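Local coordinates for protein manganese lipoxygenase (Gaeumannomyces graminis, PDB 5FX8) that oxygenates linoleic and alpha-linolenic acids at a catalytic manganese centre, giving 11S- and 13R-hydroperoxy fatty acids, at residues Pro393-Ile405 with Gln598-Ala610. Residues are numbered along the deposited sequence; the frame is centred on the assembly and turned at random.
Sequences PHFPFYEDAHRLI and QGMPFVWTALNPA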
ATOM      1  N   PRO A 393     -13.593  25.970   4.724  1.00 17.71           N
ATOM      2  CA  PRO A 393     -13.960  26.039   3.306  1.00 19.34           C
ATOM      3  C   PRO A 393     -13.488  24.856   2.467  1.00 17.82           C
ATOM      4  O   PRO A 393     -14.094  24.581   1.430  1.00 20.22           O
ATOM      5  CB  PRO A 393     -13.334  27.367   2.846  1.00 16.79           C
ATOM      6  CG  PRO A 393     -12.414  27.777   3.904  1.00 18.70           C
ATOM      7  CD  PRO A 393     -12.894  27.182   5.173  1.00 18.82           C
ATOM      8  N   HIS A 394     -12.453  24.131   2.871  1.00 17.73           N
ATOM      9  CA  HIS A 394     -11.896  23.063   2.045  1.00 13.55           C
ATOM     10  C   HIS A 394     -11.366  21.966   2.944  1.00 14.86           C
ATOM     11  O   HIS A 394     -10.490  22.214   3.774  1.00 14.81           O
ATOM     12  CB  HIS A 394     -10.776  23.579   1.156  1.00 15.18           C
ATOM     13  CG  HIS A 394     -11.223  24.577   0.146  1.00 19.46           C
ATOM     14  ND1 HIS A 394     -11.949  24.223  -0.971  1.00 22.98           N
ATOM     15  CD2 HIS A 394     -11.057  25.917   0.083  1.00 16.56           C
ATOM     16  CE1 HIS A 394     -12.211  25.306  -1.679  1.00 17.74           C
ATOM     17  NE2 HIS A 394     -11.686  26.346  -1.058  1.00 17.36           N
ATOM     18  N   PHE A 395     -11.895  20.764   2.774  1.00 16.55           N
ATOM     19  CA  PHE A 395     -11.483  19.588   3.537  1.00 12.66           C
ATOM     20  C   PHE A 395     -11.400  18.447   2.533  1.00 13.56           C
ATOM     21  O   PHE A 395     -12.319  17.631   2.409  1.00 14.44           O
ATOM     22  CB  PHE A 395     -12.468  19.310   4.672  1.00 11.14           C
ATOM     23  CG  PHE A 395     -11.966  18.360   5.720  1.00 11.67           C
ATOM     24  CD1 PHE A 395     -10.830  17.601   5.523  1.00 10.99           C
ATOM     25  CD2 PHE A 395     -12.662  18.208   6.897  1.00 11.72           C
ATOM     26  CE1 PHE A 395     -10.411  16.739   6.462  1.00 10.57           C
ATOM     27  CE2 PHE A 395     -12.234  17.343   7.853  1.00 10.67           C
ATOM     28  CZ  PHE A 395     -11.117  16.606   7.642  1.00 10.11           C
ATOM     29  N   PRO A 396     -10.313  18.386   1.760  1.00 12.25           N
ATOM     30  CA  PRO A 396     -10.275  17.437   0.640  1.00 12.59           C
ATOM     31  C   PRO A 396     -10.389  15.991   1.065  1.00 11.29           C
ATOM     32  O   PRO A 396     -11.036  15.203   0.369  1.00 14.79           O
ATOM     33  CB  PRO A 396      -8.926  17.745  -0.014  1.00 10.37           C
ATOM     34  CG  PRO A 396      -8.671  19.096   0.324  1.00  9.93           C
ATOM     35  CD  PRO A 396      -9.190  19.325   1.695  1.00 10.57           C
ATOM     36  N   PHE A 397      -9.813  15.621   2.202  1.00 10.57           N
ATOM     37  CA  PHE A 397     -10.005  14.260   2.674  1.00  9.95           C
ATOM     38  C   PHE A 397     -11.472  13.969   2.929  1.00  9.93           C
ATOM     39  O   PHE A 397     -11.967  12.921   2.544  1.00 16.32           O
ATOM     40  CB  PHE A 397      -9.185  14.013   3.926  1.00  9.47           C
ATOM     41  CG  PHE A 397      -9.618  12.828   4.688  1.00  8.63           C
ATOM     42  CD1 PHE A 397      -9.187  11.568   4.336  1.00  8.68           C
ATOM     43  CD2 PHE A 397     -10.458  12.960   5.758  1.00  7.95           C
ATOM     44  CE1 PHE A 397      -9.582  10.493   5.038  1.00  7.46           C
ATOM     45  CE2 PHE A 397     -10.856  11.875   6.452  1.00  7.27           C
ATOM     46  CZ  PHE A 397     -10.416  10.645   6.093  1.00  7.17           C
ATOM     47  N   TYR A 398     -12.178  14.878   3.584  1.00  9.74           N
ATOM     48  CA  TYR A 398     -13.585  14.661   3.867  1.00  9.79           C
ATOM     49  C   TYR A 398     -14.397  14.551   2.582  1.00 11.82           C
ATOM     50  O   TYR A 398     -15.327  13.752   2.501  1.00 15.66           O
ATOM     51  CB  TYR A 398     -14.089  15.795   4.750  1.00 10.27           C
ATOM     52  CG  TYR A 398     -15.503  15.695   5.198  1.00 11.10           C
ATOM     53  CD1 TYR A 398     -16.103  14.468   5.394  1.00 11.98           C
ATOM     54  CD2 TYR A 398     -16.246  16.834   5.424  1.00 11.50           C
ATOM     55  CE1 TYR A 398     -17.372  14.383   5.803  1.00 13.62           C
ATOM     56  CE2 TYR A 398     -17.521  16.754   5.827  1.00 12.52           C
ATOM     57  CZ  TYR A 398     -18.083  15.531   6.017  1.00 14.55           C
ATOM     58  OH  TYR A 398     -19.380  15.434   6.419  1.00 17.72           O
ATOM     59  N   GLU A 399     -14.065  15.325   1.557  1.00 16.68           N
ATOM     60  CA  GLU A 399     -14.891  15.302   0.357  1.00 11.49           C
ATOM     61  C   GLU A 399     -14.656  14.030  -0.442  1.00 10.61           C
ATOM     62  O   GLU A 399     -15.605  13.343  -0.840  1.00 17.38           O
ATOM     63  CB  GLU A 399     -14.612  16.552  -0.483  1.00 14.53           C
ATOM     64  CG  GLU A 399     -14.960  17.877   0.212  1.00 13.81           C
ATOM     65  CD  GLU A 399     -13.986  19.039  -0.091  1.00 23.76           C
ATOM     66  OE1 GLU A 399     -13.208  18.981  -1.074  1.00 16.71           O
ATOM     67  OE2 GLU A 399     -14.013  20.042   0.659  1.00 13.88           O
ATOM     68  N   ASP A 400     -13.388  13.692  -0.671  1.00 10.18           N
ATOM     69  CA  ASP A 400     -13.071  12.421  -1.311  1.00  9.50           C
ATOM     70  C   ASP A 400     -13.596  11.236  -0.509  1.00  9.58           C
ATOM     71  O   ASP A 400     -14.166  10.302  -1.083  1.00 10.59           O
ATOM     72  CB  ASP A 400     -11.566  12.325  -1.533  1.00  8.86           C
ATOM     73  CG  ASP A 400     -11.131  13.122  -2.726  1.00 11.30           C
ATOM     74  OD1 ASP A 400     -12.044  13.579  -3.419  1.00 13.69           O
ATOM     75  OD2 ASP A 400      -9.925  13.297  -3.005  1.00 15.11           O
ATOM     76  N   ALA A 401     -13.437  11.273   0.812  1.00  8.86           N
ATOM     77  CA  ALA A 401     -13.945  10.222   1.686  1.00  9.44           C
ATOM     78  C   ALA A 401     -15.460  10.109   1.603  1.00  9.61           C
ATOM     79  O   ALA A 401     -16.013   9.007   1.579  1.00 10.70           O
ATOM     80  CB  ALA A 401     -13.520  10.474   3.136  1.00  8.34           C
ATOM     81  N   HIS A 402     -16.146  11.235   1.595  1.00 10.08           N
ATOM     82  CA  HIS A 402     -17.588  11.215   1.513  1.00  9.46           C
ATOM     83  C   HIS A 402     -18.050  10.576   0.215  1.00 11.70           C
ATOM     84  O   HIS A 402     -18.978   9.763   0.219  1.00 11.06           O
ATOM     85  CB  HIS A 402     -18.123  12.627   1.653  1.00 10.65           C
ATOM     86  CG  HIS A 402     -19.578  12.729   1.358  1.00 11.37           C
ATOM     87  ND1 HIS A 402     -20.546  12.412   2.288  1.00 12.14           N
ATOM     88  CD2 HIS A 402     -20.233  13.074   0.225  1.00 12.27           C
ATOM     89  CE1 HIS A 402     -21.736  12.569   1.740  1.00 12.39           C
ATOM     90  NE2 HIS A 402     -21.574  12.964   0.490  1.00 12.85           N
ATOM     91  N   ARG A 403     -17.396  10.892  -0.903  1.00 11.33           N
ATOM     92  CA  ARG A 403     -17.792  10.242  -2.149  1.00 11.58           C
ATOM     93  C   ARG A 403     -17.565   8.736  -2.082  1.00  9.60           C
ATOM     94  O   ARG A 403     -18.491   7.942  -2.313  1.00  9.54           O
ATOM     95  CB  ARG A 403     -17.057  10.845  -3.339  1.00 12.55           C
ATOM     96  CG  ARG A 403     -17.351  12.273  -3.537  1.00 13.70           C
ATOM     97  CD  ARG A 403     -16.569  12.834  -4.705  1.00 20.95           C
ATOM     98  NE  ARG A 403     -16.514  14.298  -4.672  1.00 26.14           N
ATOM     99  CZ  ARG A 403     -17.416  15.114  -5.214  1.00 22.86           C
ATOM    100  NH1 ARG A 403     -18.467  14.636  -5.845  1.00 23.61           N
ATOM    101  NH2 ARG A 403     -17.258  16.419  -5.124  1.00 26.38           N
ATOM    102  N   LEU A 404     -16.336   8.319  -1.761  1.00  9.45           N
ATOM    103  CA  LEU A 404     -16.024   6.894  -1.802  1.00  8.64           C
ATOM    104  C   LEU A 404     -16.887   6.108  -0.819  1.00  7.39           C
ATOM    105  O   LEU A 404     -17.452   5.064  -1.166  1.00 10.66           O
ATOM    106  CB  LEU A 404     -14.547   6.672  -1.524  1.00  8.30           C
ATOM    107  CG  LEU A 404     -14.101   5.207  -1.501  1.00  8.52           C
ATOM    108  CD1 LEU A 404     -14.303   4.474  -2.851  1.00  7.80           C
ATOM    109  CD2 LEU A 404     -12.662   5.123  -1.024  1.00  6.54           C
ATOM    110  N   ILE A 405     -17.007   6.600   0.414  1.00  9.90           N
ATOM    111  CA  ILE A 405     -17.846   5.932   1.397  1.00  6.49           C
ATOM    112  C   ILE A 405     -19.278   5.861   0.912  1.00 15.84           C
ATOM    113  O   ILE A 405     -19.967   4.873   1.169  1.00 10.25           O
ATOM    114  CB  ILE A 405     -17.747   6.625   2.756  1.00  5.86           C
ATOM    115  CG1 ILE A 405     -16.377   6.368   3.369  1.00  6.41           C
ATOM    116  CG2 ILE A 405     -18.772   6.108   3.686  1.00  8.85           C
ATOM    117  CD1 ILE A 405     -16.116   7.040   4.726  1.00  7.95           C
ATOM    118  N   GLN A 598      -8.323  21.502  -5.125  1.00 14.28           N
ATOM    119  CA  GLN A 598      -9.124  21.406  -3.902  1.00 12.08           C
ATOM    120  C   GLN A 598      -8.669  22.421  -2.871  1.00 13.83           C
ATOM    121  O   GLN A 598      -8.664  22.147  -1.676  1.00 21.33           O
ATOM    122  CB  GLN A 598      -9.074  20.016  -3.282  1.00 13.46           C
ATOM    123  CG  GLN A 598      -9.260  18.901  -4.235  1.00 12.20           C
ATOM    124  CD  GLN A 598      -9.016  17.577  -3.579  1.00 13.44           C
ATOM    125  OE1 GLN A 598      -9.952  16.895  -3.177  1.00 14.24           O
ATOM    126  NE2 GLN A 598      -7.749  17.202  -3.455  1.00 11.76           N
ATOM    127  N   GLY A 599      -8.234  23.581  -3.330  1.00 15.73           N
ATOM    128  CA  GLY A 599      -7.841  24.633  -2.417  1.00 14.72           C
ATOM    129  C   GLY A 599      -6.453  24.488  -1.862  1.00 14.29           C
ATOM    130  O   GLY A 599      -6.172  25.031  -0.802  1.00 14.60           O
ATOM    131  N   MET A 600      -5.578  23.776  -2.560  1.00 14.36           N
ATOM    132  CA  MET A 600      -4.277  23.364  -2.080  1.00 13.48           C
ATOM    133  C   MET A 600      -3.239  23.543  -3.167  1.00 15.41           C
ATOM    134  O   MET A 600      -3.534  23.339  -4.342  1.00 17.72           O
ATOM    135  CB  MET A 600      -4.253  21.888  -1.691  1.00 14.75           C
ATOM    136  CG  MET A 600      -5.001  21.499  -0.501  1.00 17.60           C
ATOM    137  SD  MET A 600      -4.742  19.753  -0.129  1.00  9.55           S
ATOM    138  CE  MET A 600      -5.588  19.789   1.385  1.00 17.60           C
ATOM    139  N   PRO A 601      -2.008  23.805  -2.794  1.00 16.11           N
ATOM    140  CA  PRO A 601      -0.953  23.959  -3.795  1.00 16.22           C
ATOM    141  C   PRO A 601      -0.347  22.654  -4.276  1.00 17.55           C
ATOM    142  O   PRO A 601       0.747  22.665  -4.848  1.00 19.48           O
ATOM    143  CB  PRO A 601       0.092  24.805  -3.061  1.00 16.71           C
ATOM    144  CG  PRO A 601      -0.623  25.400  -1.930  1.00 14.77           C
ATOM    145  CD  PRO A 601      -1.625  24.407  -1.515  1.00 15.94           C
ATOM    146  N   PHE A 602      -1.025  21.533  -4.040  1.00 15.52           N
ATOM    147  CA  PHE A 602      -0.606  20.251  -4.587  1.00 15.01           C
ATOM    148  C   PHE A 602      -1.830  19.418  -4.921  1.00 15.70           C
ATOM    149  O   PHE A 602      -2.918  19.630  -4.390  1.00 13.65           O
ATOM    150  CB  PHE A 602       0.332  19.474  -3.643  1.00 15.66           C
ATOM    151  CG  PHE A 602      -0.310  18.995  -2.372  1.00 16.68           C
ATOM    152  CD1 PHE A 602      -0.469  19.853  -1.284  1.00 14.71           C
ATOM    153  CD2 PHE A 602      -0.698  17.680  -2.242  1.00 12.45           C
ATOM    154  CE1 PHE A 602      -1.035  19.415  -0.110  1.00 12.21           C
ATOM    155  CE2 PHE A 602      -1.252  17.242  -1.081  1.00 11.76           C
ATOM    156  CZ  PHE A 602      -1.427  18.116   0.002  1.00 10.68           C
ATOM    157  N   VAL A 603      -1.627  18.466  -5.821  1.00 16.63           N
ATOM    158  CA  VAL A 603      -2.671  17.552  -6.249  1.00 16.11           C
ATOM    159  C   VAL A 603      -2.613  16.306  -5.389  1.00 14.93           C
ATOM    160  O   VAL A 603      -1.588  15.627  -5.339  1.00 17.60           O
ATOM    161  CB  VAL A 603      -2.515  17.187  -7.725  1.00 15.03           C
ATOM    162  CG1 VAL A 603      -3.537  16.202  -8.081  1.00 13.85           C
ATOM    163  CG2 VAL A 603      -2.647  18.409  -8.573  1.00 16.67           C
ATOM    164  N   TRP A 604      -3.719  15.993  -4.732  1.00 14.70           N
ATOM    165  CA  TRP A 604      -3.809  14.902  -3.780  1.00 12.63           C
ATOM    166  C   TRP A 604      -4.775  13.864  -4.336  1.00 12.31           C
ATOM    167  O   TRP A 604      -5.876  14.215  -4.775  1.00 11.06           O
ATOM    168  CB  TRP A 604      -4.264  15.442  -2.425  1.00 11.75           C
ATOM    169  CG  TRP A 604      -4.376  14.430  -1.356  1.00 12.32           C
ATOM    170  CD1 TRP A 604      -3.352  13.847  -0.677  1.00 12.10           C
ATOM    171  CD2 TRP A 604      -5.577  13.876  -0.830  1.00 10.73           C
ATOM    172  NE1 TRP A 604      -3.840  12.959   0.230  1.00 11.55           N
ATOM    173  CE2 TRP A 604      -5.206  12.953   0.155  1.00 12.89           C
ATOM    174  CE3 TRP A 604      -6.930  14.062  -1.102  1.00 12.19           C
ATOM    175  CZ2 TRP A 604      -6.143  12.216   0.877  1.00 11.55           C
ATOM    176  CZ3 TRP A 604      -7.868  13.329  -0.389  1.00 11.52           C
ATOM    177  CH2 TRP A 604      -7.470  12.424   0.590  1.00 11.51           C
ATOM    178  N   THR A 605      -4.341  12.594  -4.366  1.00 11.09           N
ATOM    179  CA  THR A 605      -5.083  11.543  -5.045  1.00 10.69           C
ATOM    180  C   THR A 605      -5.089  10.246  -4.265  1.00 11.16           C
ATOM    181  O   THR A 605      -5.214   9.176  -4.854  1.00 10.44           O
ATOM    182  CB  THR A 605      -4.497  11.243  -6.415  1.00 12.63           C
ATOM    183  OG1 THR A 605      -3.151  10.797  -6.255  1.00 14.71           O
ATOM    184  CG2 THR A 605      -4.523  12.454  -7.302  1.00 13.02           C
ATOM    185  N   ALA A 606      -4.929  10.318  -2.948  1.00 13.84           N
ATOM    186  CA  ALA A 606      -4.651   9.138  -2.147  1.00  9.44           C
ATOM    187  C   ALA A 606      -5.846   8.230  -2.026  1.00 12.80           C
ATOM    188  O   ALA A 606      -5.705   7.092  -1.566  1.00 15.52           O
ATOM    189  CB  ALA A 606      -4.229   9.536  -0.756  1.00 11.60           C
ATOM    190  N   LEU A 607      -7.024   8.720  -2.374  1.00 11.08           N
ATOM    191  CA  LEU A 607      -8.235   7.956  -2.225  1.00  9.29           C
ATOM    192  C   LEU A 607      -8.784   7.507  -3.554  1.00 10.73           C
ATOM    193  O   LEU A 607      -9.936   7.083  -3.616  1.00 14.09           O
ATOM    194  CB  LEU A 607      -9.264   8.780  -1.471  1.00 12.12           C
ATOM    195  CG  LEU A 607      -9.149   8.676   0.028  1.00  9.74           C
ATOM    196  CD1 LEU A 607     -10.084   9.660   0.587  1.00  9.07           C
ATOM    197  CD2 LEU A 607      -9.511   7.261   0.427  1.00  7.53           C
ATOM    198  N   ASN A 608      -7.993   7.612  -4.620  1.00 11.33           N
ATOM    199  CA  ASN A 608      -8.335   7.121  -5.947  1.00 12.32           C
ATOM    200  C   ASN A 608      -8.612   5.629  -5.882  1.00 12.14           C
ATOM    201  O   ASN A 608      -7.691   4.848  -5.625  1.00 11.54           O
ATOM    202  CB  ASN A 608      -7.205   7.410  -6.936  1.00 13.04           C
ATOM    203  CG  ASN A 608      -7.590   7.121  -8.389  1.00 15.97           C
ATOM    204  OD1 ASN A 608      -8.496   6.345  -8.669  1.00 16.55           O
ATOM    205  ND2 ASN A 608      -6.906   7.765  -9.309  1.00 13.52           N
ATOM    206  N   PRO A 609      -9.856   5.193  -6.124  1.00 12.60           N
ATOM    207  CA  PRO A 609     -10.158   3.761  -6.055  1.00 10.66           C
ATOM    208  C   PRO A 609      -9.589   2.966  -7.202  1.00 10.46           C
ATOM    209  O   PRO A 609      -9.577   1.749  -7.128  1.00 16.16           O
ATOM    210  CB  PRO A 609     -11.685   3.727  -6.056  1.00 10.20           C
ATOM    211  CG  PRO A 609     -12.084   4.943  -6.699  1.00 12.02           C
ATOM    212  CD  PRO A 609     -11.054   5.973  -6.460  1.00 12.33           C
ATOM    213  N   ALA A 610      -9.117   3.600  -8.259  1.00 12.21           N
ATOM    214  CA  ALA A 610      -8.502   2.854  -9.339  1.00 11.73           C
ATOM    215  C   ALA A 610      -7.058   2.523  -9.058  1.00 12.51           C
ATOM    216  O   ALA A 610      -6.481   1.694  -9.763  1.00 18.85           O
ATOM    217  CB  ALA A 610      -8.583   3.628 -10.641  1.00 12.15           C
TER
HETATM  218  O   HOH W   1     -12.575  17.619  -3.236  1.00 23.90           O
HETATM  219  O   HOH W   2      -7.773  11.457  -2.906  1.00 20.44           O
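The CA of H394 lies 6.2 Å from that of G599 and the CA of P396 6.1 Å from that of Q598; one helical turn on, D400 faces L607, in a type I beta turn from T605 to N608. The arrangement illustrates how an irregular chain can line a helix without backbone pairing: in this lipoxygenase fold the loop after helix 566-587 runs beside the first turns of helix 396-420 on its way to the C-terminal metal ligand V618. F395 holds the N-cap position, and E399 OE2 accepts a hydrogen bond from F395 N. No direct hydrogen bond joins the segments; two waters do. One donates to both E399 OE1 and Q598 OE1, while the other accepts from L607 N and donates to D400 OD2. That carboxylate also forms a salt bridge with R589 and lies alongside the six-membered end of the W604 indole, OD2 beside CZ3, the planes only 10° apart. W604, its CG anti to the backbone N (chi1 -179°), reaches the helix with CH2 3.8 Å from F397 CA. L607 divides its methyls: CD1 packs 3.7 Å from D400 CB, whereas CD2 meets L404 CD2 at 4.1 Å; its side chain also touches helix 460-481, which carries the manganese ligand H478. At the other end the M600 methyl CE packs against CG of the P396 ring, and G599 CA sits over the H394 ring face in a CH-pi contact, 4.2 Å from its centroid.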